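Side-chain contacts in manganese-dependent inorganic pyrophosphatase (Methanocaldococcus jannaschii, PDB 2EB0), which catalyses the hydrolysis of diphosphate to two phosphates, using two manganese ions per subunit: residues F206-K211 / Q296-L301; K274-K279 / V285-V290. All blocks are in the same frame, centred on the assembly; numbering follows the deposited sequence.

Contact 1: residues F206-K211 / Q296-L301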
ATOM      1  N   PHE B 206       5.195  10.318  13.632  1.00 30.69           N
ATOM      2  CA  PHE B 206       4.458   9.080  13.356  1.00 29.60           C
ATOM      3  C   PHE B 206       3.347   8.824  14.357  1.00 31.94           C
ATOM      4  O   PHE B 206       3.292   9.435  15.430  1.00 32.12           O
ATOM      5  CB  PHE B 206       5.362   7.839  13.426  1.00 23.32           C
ATOM      6  CG  PHE B 206       6.557   7.883  12.524  1.00 22.19           C
ATOM      7  CD1 PHE B 206       7.662   8.671  12.845  1.00 21.34           C
ATOM      8  CD2 PHE B 206       6.586   7.123  11.358  1.00 19.54           C
ATOM      9  CE1 PHE B 206       8.780   8.705  12.017  1.00 17.98           C
ATOM     10  CE2 PHE B 206       7.694   7.146  10.518  1.00 20.14           C
ATOM     11  CZ  PHE B 206       8.798   7.940  10.845  1.00 22.62           C
ATOM     12  N   ASP B 207       2.474   7.892  13.995  0.50 15.48           N
ATOM     13  CA  ASP B 207       1.399   7.472  14.869  0.50 16.29           C
ATOM     14  C   ASP B 207       1.633   5.975  15.052  0.50 15.63           C
ATOM     15  O   ASP B 207       1.431   5.192  14.122  0.50 14.29           O
ATOM     16  CB  ASP B 207       0.030   7.697  14.235  0.50 44.26           C
ATOM     17  CG  ASP B 207      -1.108   7.288  15.159  1.00 49.12           C
ATOM     18  OD1 ASP B 207      -2.261   7.169  14.689  1.00 55.36           O
ATOM     19  OD2 ASP B 207      -0.853   7.093  16.364  1.00 49.91           O
ATOM     20  N   PHE B 208       2.089   5.585  16.236  1.00 23.89           N
ATOM     21  CA  PHE B 208       2.339   4.178  16.522  1.00 26.98           C
ATOM     22  C   PHE B 208       1.303   3.642  17.494  1.00 27.28           C
ATOM     23  O   PHE B 208       1.415   3.853  18.705  1.00 27.22           O
ATOM     24  CB  PHE B 208       3.728   3.963  17.137  1.00 26.07           C
ATOM     25  CG  PHE B 208       4.870   4.242  16.203  1.00 27.33           C
ATOM     26  CD1 PHE B 208       4.689   4.234  14.823  1.00 25.92           C
ATOM     27  CD2 PHE B 208       6.143   4.479  16.708  1.00 25.52           C
ATOM     28  CE1 PHE B 208       5.761   4.457  13.966  1.00 26.94           C
ATOM     29  CE2 PHE B 208       7.221   4.702  15.858  1.00 26.24           C
ATOM     30  CZ  PHE B 208       7.032   4.692  14.487  1.00 24.74           C
ATOM     31  N   ASN B 209       0.301   2.950  16.962  1.00 33.24           N
ATOM     32  CA  ASN B 209      -0.744   2.372  17.800  1.00 35.29           C
ATOM     33  C   ASN B 209      -1.319   3.453  18.731  1.00 34.15           C
ATOM     34  O   ASN B 209      -1.356   3.293  19.949  1.00 34.10           O
ATOM     35  CB  ASN B 209      -0.141   1.215  18.607  1.00 37.82           C
ATOM     36  CG  ASN B 209      -1.185   0.307  19.206  1.00 38.99           C
ATOM     37  OD1 ASN B 209      -2.250   0.101  18.632  1.00 41.85           O
ATOM     38  ND2 ASN B 209      -0.873  -0.263  20.361  1.00 40.10           N
ATOM     39  N   GLY B 210      -1.743   4.562  18.135  1.00 32.88           N
ATOM     40  CA  GLY B 210      -2.318   5.655  18.897  1.00 32.87           C
ATOM     41  C   GLY B 210      -1.333   6.605  19.561  1.00 33.16           C
ATOM     42  O   GLY B 210      -1.734   7.667  20.041  1.00 34.52           O
ATOM     43  N   LYS B 211      -0.052   6.247  19.589  1.00 32.04           N
ATOM     44  CA  LYS B 211       0.952   7.096  20.230  1.00 32.06           C
ATOM     45  C   LYS B 211       1.706   8.012  19.269  1.00 32.20           C
ATOM     46  O   LYS B 211       2.108   7.607  18.175  1.00 32.45           O
ATOM     47  CB  LYS B 211       1.959   6.240  20.997  1.00 37.12           C
ATOM     48  CG  LYS B 211       1.339   5.342  22.056  1.00 41.47           C
ATOM     49  CD  LYS B 211       0.646   6.141  23.146  1.00 42.55           C
ATOM     50  CE  LYS B 211       0.164   5.232  24.257  1.00 44.31           C
ATOM     51  NZ  LYS B 211       1.307   4.535  24.913  1.00 47.16           N
ATOM     52  N   GLN B 296      15.635   0.393  10.110  1.00 20.37           N
ATOM     53  CA  GLN B 296      16.231  -0.069  11.347  1.00 19.63           C
ATOM     54  C   GLN B 296      15.651   0.528  12.629  1.00 21.10           C
ATOM     55  O   GLN B 296      15.798  -0.059  13.707  1.00 18.79           O
ATOM     56  CB  GLN B 296      17.736   0.188  11.286  1.00 19.31           C
ATOM     57  CG  GLN B 296      18.408  -0.559  10.142  1.00 21.84           C
ATOM     58  CD  GLN B 296      19.875  -0.200   9.975  1.00 19.67           C
ATOM     59  OE1 GLN B 296      20.206   0.867   9.461  1.00 21.30           O
ATOM     60  NE2 GLN B 296      20.760  -1.090  10.417  1.00 17.57           N
ATOM     61  N   VAL B 297      14.984   1.674  12.525  1.00 24.44           N
ATOM     62  CA  VAL B 297      14.429   2.315  13.712  1.00 24.87           C
ATOM     63  C   VAL B 297      12.906   2.228  13.838  1.00 25.68           C
ATOM     64  O   VAL B 297      12.381   1.901  14.903  1.00 26.99           O
ATOM     65  CB  VAL B 297      14.849   3.801  13.776  1.00 18.77           C
ATOM     66  CG1 VAL B 297      14.253   4.456  15.014  1.00 18.11           C
ATOM     67  CG2 VAL B 297      16.366   3.908  13.786  1.00 14.89           C
ATOM     68  N   VAL B 298      12.193   2.518  12.760  1.00 24.98           N
ATOM     69  CA  VAL B 298      10.739   2.476  12.799  1.00 26.25           C
ATOM     70  C   VAL B 298      10.152   1.072  13.022  1.00 27.84           C
ATOM     71  O   VAL B 298       9.304   0.878  13.898  1.00 29.85           O
ATOM     72  CB  VAL B 298      10.145   3.095  11.507  1.00 23.53           C
ATOM     73  CG1 VAL B 298       8.627   2.996  11.510  1.00 23.52           C
ATOM     74  CG2 VAL B 298      10.571   4.557  11.396  1.00 22.23           C
ATOM     75  N   PRO B 299      10.618   0.070  12.262  1.00 20.24           N
ATOM     76  CA  PRO B 299      10.089  -1.288  12.417  1.00 20.84           C
ATOM     77  C   PRO B 299      10.056  -1.863  13.832  1.00 21.04           C
ATOM     78  O   PRO B 299       9.003  -2.301  14.295  1.00 21.51           O
ATOM     79  CB  PRO B 299      10.962  -2.111  11.467  1.00 29.58           C
ATOM     80  CG  PRO B 299      11.301  -1.118  10.397  1.00 29.44           C
ATOM     81  CD  PRO B 299      11.638   0.113  11.203  1.00 29.30           C
ATOM     82  N   PRO B 300      11.204  -1.881  14.535  1.00 25.52           N
ATOM     83  CA  PRO B 300      11.228  -2.426  15.897  1.00 25.80           C
ATOM     84  C   PRO B 300      10.473  -1.559  16.894  1.00 26.60           C
ATOM     85  O   PRO B 300       9.898  -2.062  17.859  1.00 26.49           O
ATOM     86  CB  PRO B 300      12.718  -2.495  16.211  1.00 31.06           C
ATOM     87  CG  PRO B 300      13.242  -1.299  15.502  1.00 31.79           C
ATOM     88  CD  PRO B 300      12.534  -1.374  14.158  1.00 29.09           C
ATOM     89  N   LEU B 301      10.473  -0.255  16.644  1.00 29.31           N
ATOM     90  CA  LEU B 301       9.801   0.690  17.516  1.00 29.54           C
ATOM     91  C   LEU B 301       8.275   0.610  17.363  1.00 30.35           C
ATOM     92  O   LEU B 301       7.552   0.530  18.363  1.00 29.09           O
ATOM     93  CB  LEU B 301      10.305   2.101  17.223  1.00 22.68           C
ATOM     94  CG  LEU B 301      10.201   3.137  18.339  1.00 26.00           C
ATOM     95  CD1 LEU B 301      10.976   2.663  19.582  1.00 25.09           C
ATOM     96  CD2 LEU B 301      10.778   4.467  17.826  1.00 25.60           C
TER
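F208 reaches segment 296-301 of helix 293-306 with the far end of its ring, where V298 and L301 receive it. From CB the chain turns to CG anti to the carbonyl carbon (chi1 -68°), which aims the ring at the helix. F208 CZ approaches V298 CG1 at 3.8 Å, and F208 CE1 lies beside the same methyl, which so spans two neighbouring ring carbons. On the other flank of CZ, F208 CE2 lies 4.1 Å from L301 CD2, at the ring's edge near its plane. V298 is shared: its other methyl, CG2, stands 3.9 Å from F206 CZ; with CG1 anti to the backbone N (chi1 177°), CG1 is directed to F208 and CG2 to F206. An alanine in place of F208 would probably open a gap beside V298 CG1 and L301 CD2, both losing their aromatic neighbour. No hydrogen bond crosses, and all four residues are buried, as expected of apolar core packing. The axes of the short segments 206-208 and 296-301 approach to 10.7 Å, their N-to-C directions 29° apart. Strand 211-220 adds V213 against F208 and I215 against F206 and V298, strand 248-255 brings L248 to L301, and T96 of the second subunit packs on V298.

Contact 2: residues K274-K279 / V285-V290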
ATOM      1  N   LYS B 274      12.765  -1.598  24.977  1.00 31.16           N
ATOM      2  CA  LYS B 274      12.090  -2.836  24.613  1.00 31.27           C
ATOM      3  C   LYS B 274      12.276  -3.040  23.110  1.00 31.43           C
ATOM      4  O   LYS B 274      12.606  -4.130  22.643  1.00 30.86           O
ATOM      5  CB  LYS B 274      10.597  -2.745  24.943  1.00 30.99           C
ATOM      6  CG  LYS B 274       9.795  -3.961  24.501  1.00 32.37           C
ATOM      7  CD  LYS B 274       8.296  -3.728  24.624  1.00 34.90           C
ATOM      8  CE  LYS B 274       7.513  -4.861  23.977  1.00 38.58           C
ATOM      9  NZ  LYS B 274       6.058  -4.548  23.821  1.00 40.98           N
ATOM     10  N   ALA B 275      12.074  -1.965  22.360  1.00 27.56           N
ATOM     11  CA  ALA B 275      12.201  -2.004  20.914  1.00 26.33           C
ATOM     12  C   ALA B 275      13.591  -2.446  20.447  1.00 25.52           C
ATOM     13  O   ALA B 275      13.709  -3.170  19.461  1.00 26.07           O
ATOM     14  CB  ALA B 275      11.862  -0.621  20.333  1.00 19.53           C
ATOM     15  N   PHE B 276      14.637  -2.034  21.162  1.00 26.11           N
ATOM     16  CA  PHE B 276      15.992  -2.373  20.743  1.00 26.90           C
ATOM     17  C   PHE B 276      16.814  -3.317  21.609  1.00 26.71           C
ATOM     18  O   PHE B 276      18.045  -3.319  21.527  1.00 27.13           O
ATOM     19  CB  PHE B 276      16.784  -1.085  20.493  1.00 28.37           C
ATOM     20  CG  PHE B 276      16.175  -0.211  19.440  1.00 29.12           C
ATOM     21  CD1 PHE B 276      15.188   0.715  19.769  1.00 27.09           C
ATOM     22  CD2 PHE B 276      16.521  -0.378  18.099  1.00 28.87           C
ATOM     23  CE1 PHE B 276      14.548   1.458  18.779  1.00 29.81           C
ATOM     24  CE2 PHE B 276      15.889   0.361  17.100  1.00 28.41           C
ATOM     25  CZ  PHE B 276      14.898   1.280  17.438  1.00 29.87           C
ATOM     26  N   ASN B 277      16.142  -4.125  22.421  0.50 13.24           N
ATOM     27  CA  ASN B 277      16.831  -5.085  23.275  0.50 14.18           C
ATOM     28  C   ASN B 277      18.065  -4.469  23.909  0.50 15.30           C
ATOM     29  O   ASN B 277      19.130  -5.083  23.919  0.50 13.55           O
ATOM     30  CB  ASN B 277      17.261  -6.312  22.465  0.50 34.59           C
ATOM     31  CG  ASN B 277      16.091  -7.070  21.874  0.50 35.57           C
ATOM     32  OD1 ASN B 277      15.374  -6.563  21.015  0.50 34.85           O
ATOM     33  ND2 ASN B 277      15.895  -8.298  22.333  0.50 36.97           N
ATOM     34  N   VAL B 278      17.928  -3.257  24.438  1.00 33.34           N
ATOM     35  CA  VAL B 278      19.062  -2.591  25.068  1.00 36.66           C
ATOM     36  C   VAL B 278      18.624  -1.530  26.077  1.00 39.38           C
ATOM     37  O   VAL B 278      17.751  -0.709  25.790  1.00 39.75           O
ATOM     38  CB  VAL B 278      19.986  -1.936  23.997  1.00 34.41           C
ATOM     39  CG1 VAL B 278      19.224  -0.887  23.211  1.00 34.23           C
ATOM     40  CG2 VAL B 278      21.210  -1.327  24.659  1.00 34.10           C
ATOM     41  N   LYS B 279      19.227  -1.559  27.264  1.00 46.91           N
ATOM     42  CA  LYS B 279      18.906  -0.585  28.304  1.00 49.90           C
ATOM     43  C   LYS B 279      19.735   0.671  28.049  1.00 50.46           C
ATOM     44  O   LYS B 279      20.916   0.582  27.710  1.00 50.93           O
ATOM     45  CB  LYS B 279      19.231  -1.140  29.691  1.00 81.98           C
ATOM     46  CG  LYS B 279      18.524  -0.396  30.817  1.00 85.63           C
ATOM     47  CD  LYS B 279      19.207  -0.599  32.163  1.00 87.66           C
ATOM     48  CE  LYS B 279      20.542   0.133  32.219  1.00 88.16           C
ATOM     49  NZ  LYS B 279      21.189   0.027  33.555  1.00 88.51           N
ATOM     50  N   VAL B 285      22.124   6.290  23.476  1.00 30.38           N
ATOM     51  CA  VAL B 285      22.836   5.036  23.259  1.00 28.28           C
ATOM     52  C   VAL B 285      23.291   4.994  21.806  1.00 27.87           C
ATOM     53  O   VAL B 285      22.590   5.477  20.914  1.00 26.55           O
ATOM     54  CB  VAL B 285      21.934   3.794  23.512  1.00 34.99           C
ATOM     55  CG1 VAL B 285      21.649   3.637  24.986  1.00 38.37           C
ATOM     56  CG2 VAL B 285      20.633   3.933  22.747  1.00 34.48           C
ATOM     57  N   PHE B 286      24.462   4.418  21.563  1.00 27.97           N
ATOM     58  CA  PHE B 286      24.958   4.316  20.201  1.00 27.93           C
ATOM     59  C   PHE B 286      24.456   3.016  19.593  1.00 27.55           C
ATOM     60  O   PHE B 286      24.686   1.944  20.146  1.00 27.70           O
ATOM     61  CB  PHE B 286      26.481   4.315  20.164  1.00 24.16           C
ATOM     62  CG  PHE B 286      27.039   4.381  18.774  1.00 27.22           C
ATOM     63  CD1 PHE B 286      26.914   5.546  18.018  1.00 26.71           C
ATOM     64  CD2 PHE B 286      27.672   3.281  18.209  1.00 25.68           C
ATOM     65  CE1 PHE B 286      27.414   5.613  16.718  1.00 27.22           C
ATOM     66  CE2 PHE B 286      28.176   3.337  16.909  1.00 28.32           C
ATOM     67  CZ  PHE B 286      28.046   4.507  16.161  1.00 28.30           C
ATOM     68  N   LEU B 287      23.767   3.114  18.462  1.00 20.02           N
ATOM     69  CA  LEU B 287      23.257   1.924  17.798  1.00 21.51           C
ATOM     70  C   LEU B 287      24.182   1.560  16.639  1.00 21.85           C
ATOM     71  O   LEU B 287      24.245   2.262  15.619  1.00 21.52           O
ATOM     72  CB  LEU B 287      21.831   2.168  17.300  1.00 24.35           C
ATOM     73  CG  LEU B 287      20.822   2.479  18.411  1.00 25.06           C
ATOM     74  CD1 LEU B 287      19.458   2.753  17.818  1.00 26.21           C
ATOM     75  CD2 LEU B 287      20.750   1.308  19.373  1.00 26.02           C
ATOM     76  N   GLU B 288      24.903   0.460  16.814  1.00 25.55           N
ATOM     77  CA  GLU B 288      25.846  -0.023  15.810  1.00 27.39           C
ATOM     78  C   GLU B 288      25.193  -0.492  14.521  1.00 24.31           C
ATOM     79  O   GLU B 288      24.255  -1.285  14.542  1.00 24.38           O
ATOM     80  CB  GLU B 288      26.695  -1.159  16.390  1.00 47.44           C
ATOM     81  CG  GLU B 288      28.057  -0.722  16.891  1.00 53.69           C
ATOM     82  CD  GLU B 288      29.018  -0.400  15.756  1.00 58.96           C
ATOM     83  OE1 GLU B 288      29.303  -1.303  14.936  1.00 63.05           O
ATOM     84  OE2 GLU B 288      29.490   0.754  15.678  1.00 60.55           O
ATOM     85  N   GLY B 289      25.711   0.011  13.404  1.00 22.58           N
ATOM     86  CA  GLY B 289      25.208  -0.366  12.093  1.00 20.87           C
ATOM     87  C   GLY B 289      23.890   0.273  11.712  1.00 21.00           C
ATOM     88  O   GLY B 289      23.423   0.109  10.584  1.00 21.82           O
ATOM     89  N   VAL B 290      23.286   1.000  12.648  1.00 20.05           N
ATOM     90  CA  VAL B 290      21.997   1.650  12.408  1.00 19.22           C
ATOM     91  C   VAL B 290      22.113   2.988  11.665  1.00 19.89           C
ATOM     92  O   VAL B 290      22.608   3.973  12.212  1.00 18.77           O
ATOM     93  CB  VAL B 290      21.250   1.875  13.752  1.00 16.61           C
ATOM     94  CG1 VAL B 290      19.939   2.594  13.515  1.00 16.62           C
ATOM     95  CG2 VAL B 290      21.007   0.533  14.441  1.00 15.60           C
TER
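The end of helix 269-275 and the chain leaving it lie against one face of the edge strand 284-287 in the DHHA2 domain, and the contact between 274-279 and 285-290 joins the C-terminal end of that helix to the strand. F276, the first residue to depart from helical angles, directs its side chain at the strand. Its ring carbon CD2 lies 4.3 Å from L287 CD1, the methyl meeting the ring obliquely. L287 reaches that far because its side chain is extended, with CD1 anti to CA (chi2 178°). Two residues farther on, V278 also points at the strand, but more loosely: its CG1 comes no nearer than 4.7 Å to L287 CD2. V285 makes the remaining approach, its CG1 standing 4.2 Å from the backbone K279 O.

The strand is one of the two outermost strands of the mixed sheet within this chain, paired antiparallel with strand 260-267 through backbone hydrogen bonds of V285 to A263 and L287 to S261. V285 and L287, two residues apart, therefore face the helix side together, where F272 and P300 add to the cover: F272 packs on V285 and sets its ring against that of F276 at about 35°, while P300 touches F276. Beyond L287 the chain reverses in a type II turn whose closing bond, V290 N to L287 O, is weak at 3.4 Å; G289 supplies the positive phi of 76° within it.

Overall arrangement
Contacts 1 and 2 draw on opposite edge strands of the same mixed sheet, 204-208 and 284-287, and their centres are 15 Å apart. Helix 293-306 joins them. Q296 NE2 probably donates a hydrogen bond to G289 O (2.9 Å), tying the helix to the turn that ends the segment 285-290. Farther along the helix, L301 CD1 packs on A275 CB at 3.5 Å, so L301 belongs to contact 1 while also bordering contact 2. The two differ in their relation to the active site: the F206 side chain is about 10 Å from a bound manganese ion and about 9 Å from the side chain of H7, a metal ligand, whereas contact 2 lies away from the metal sites.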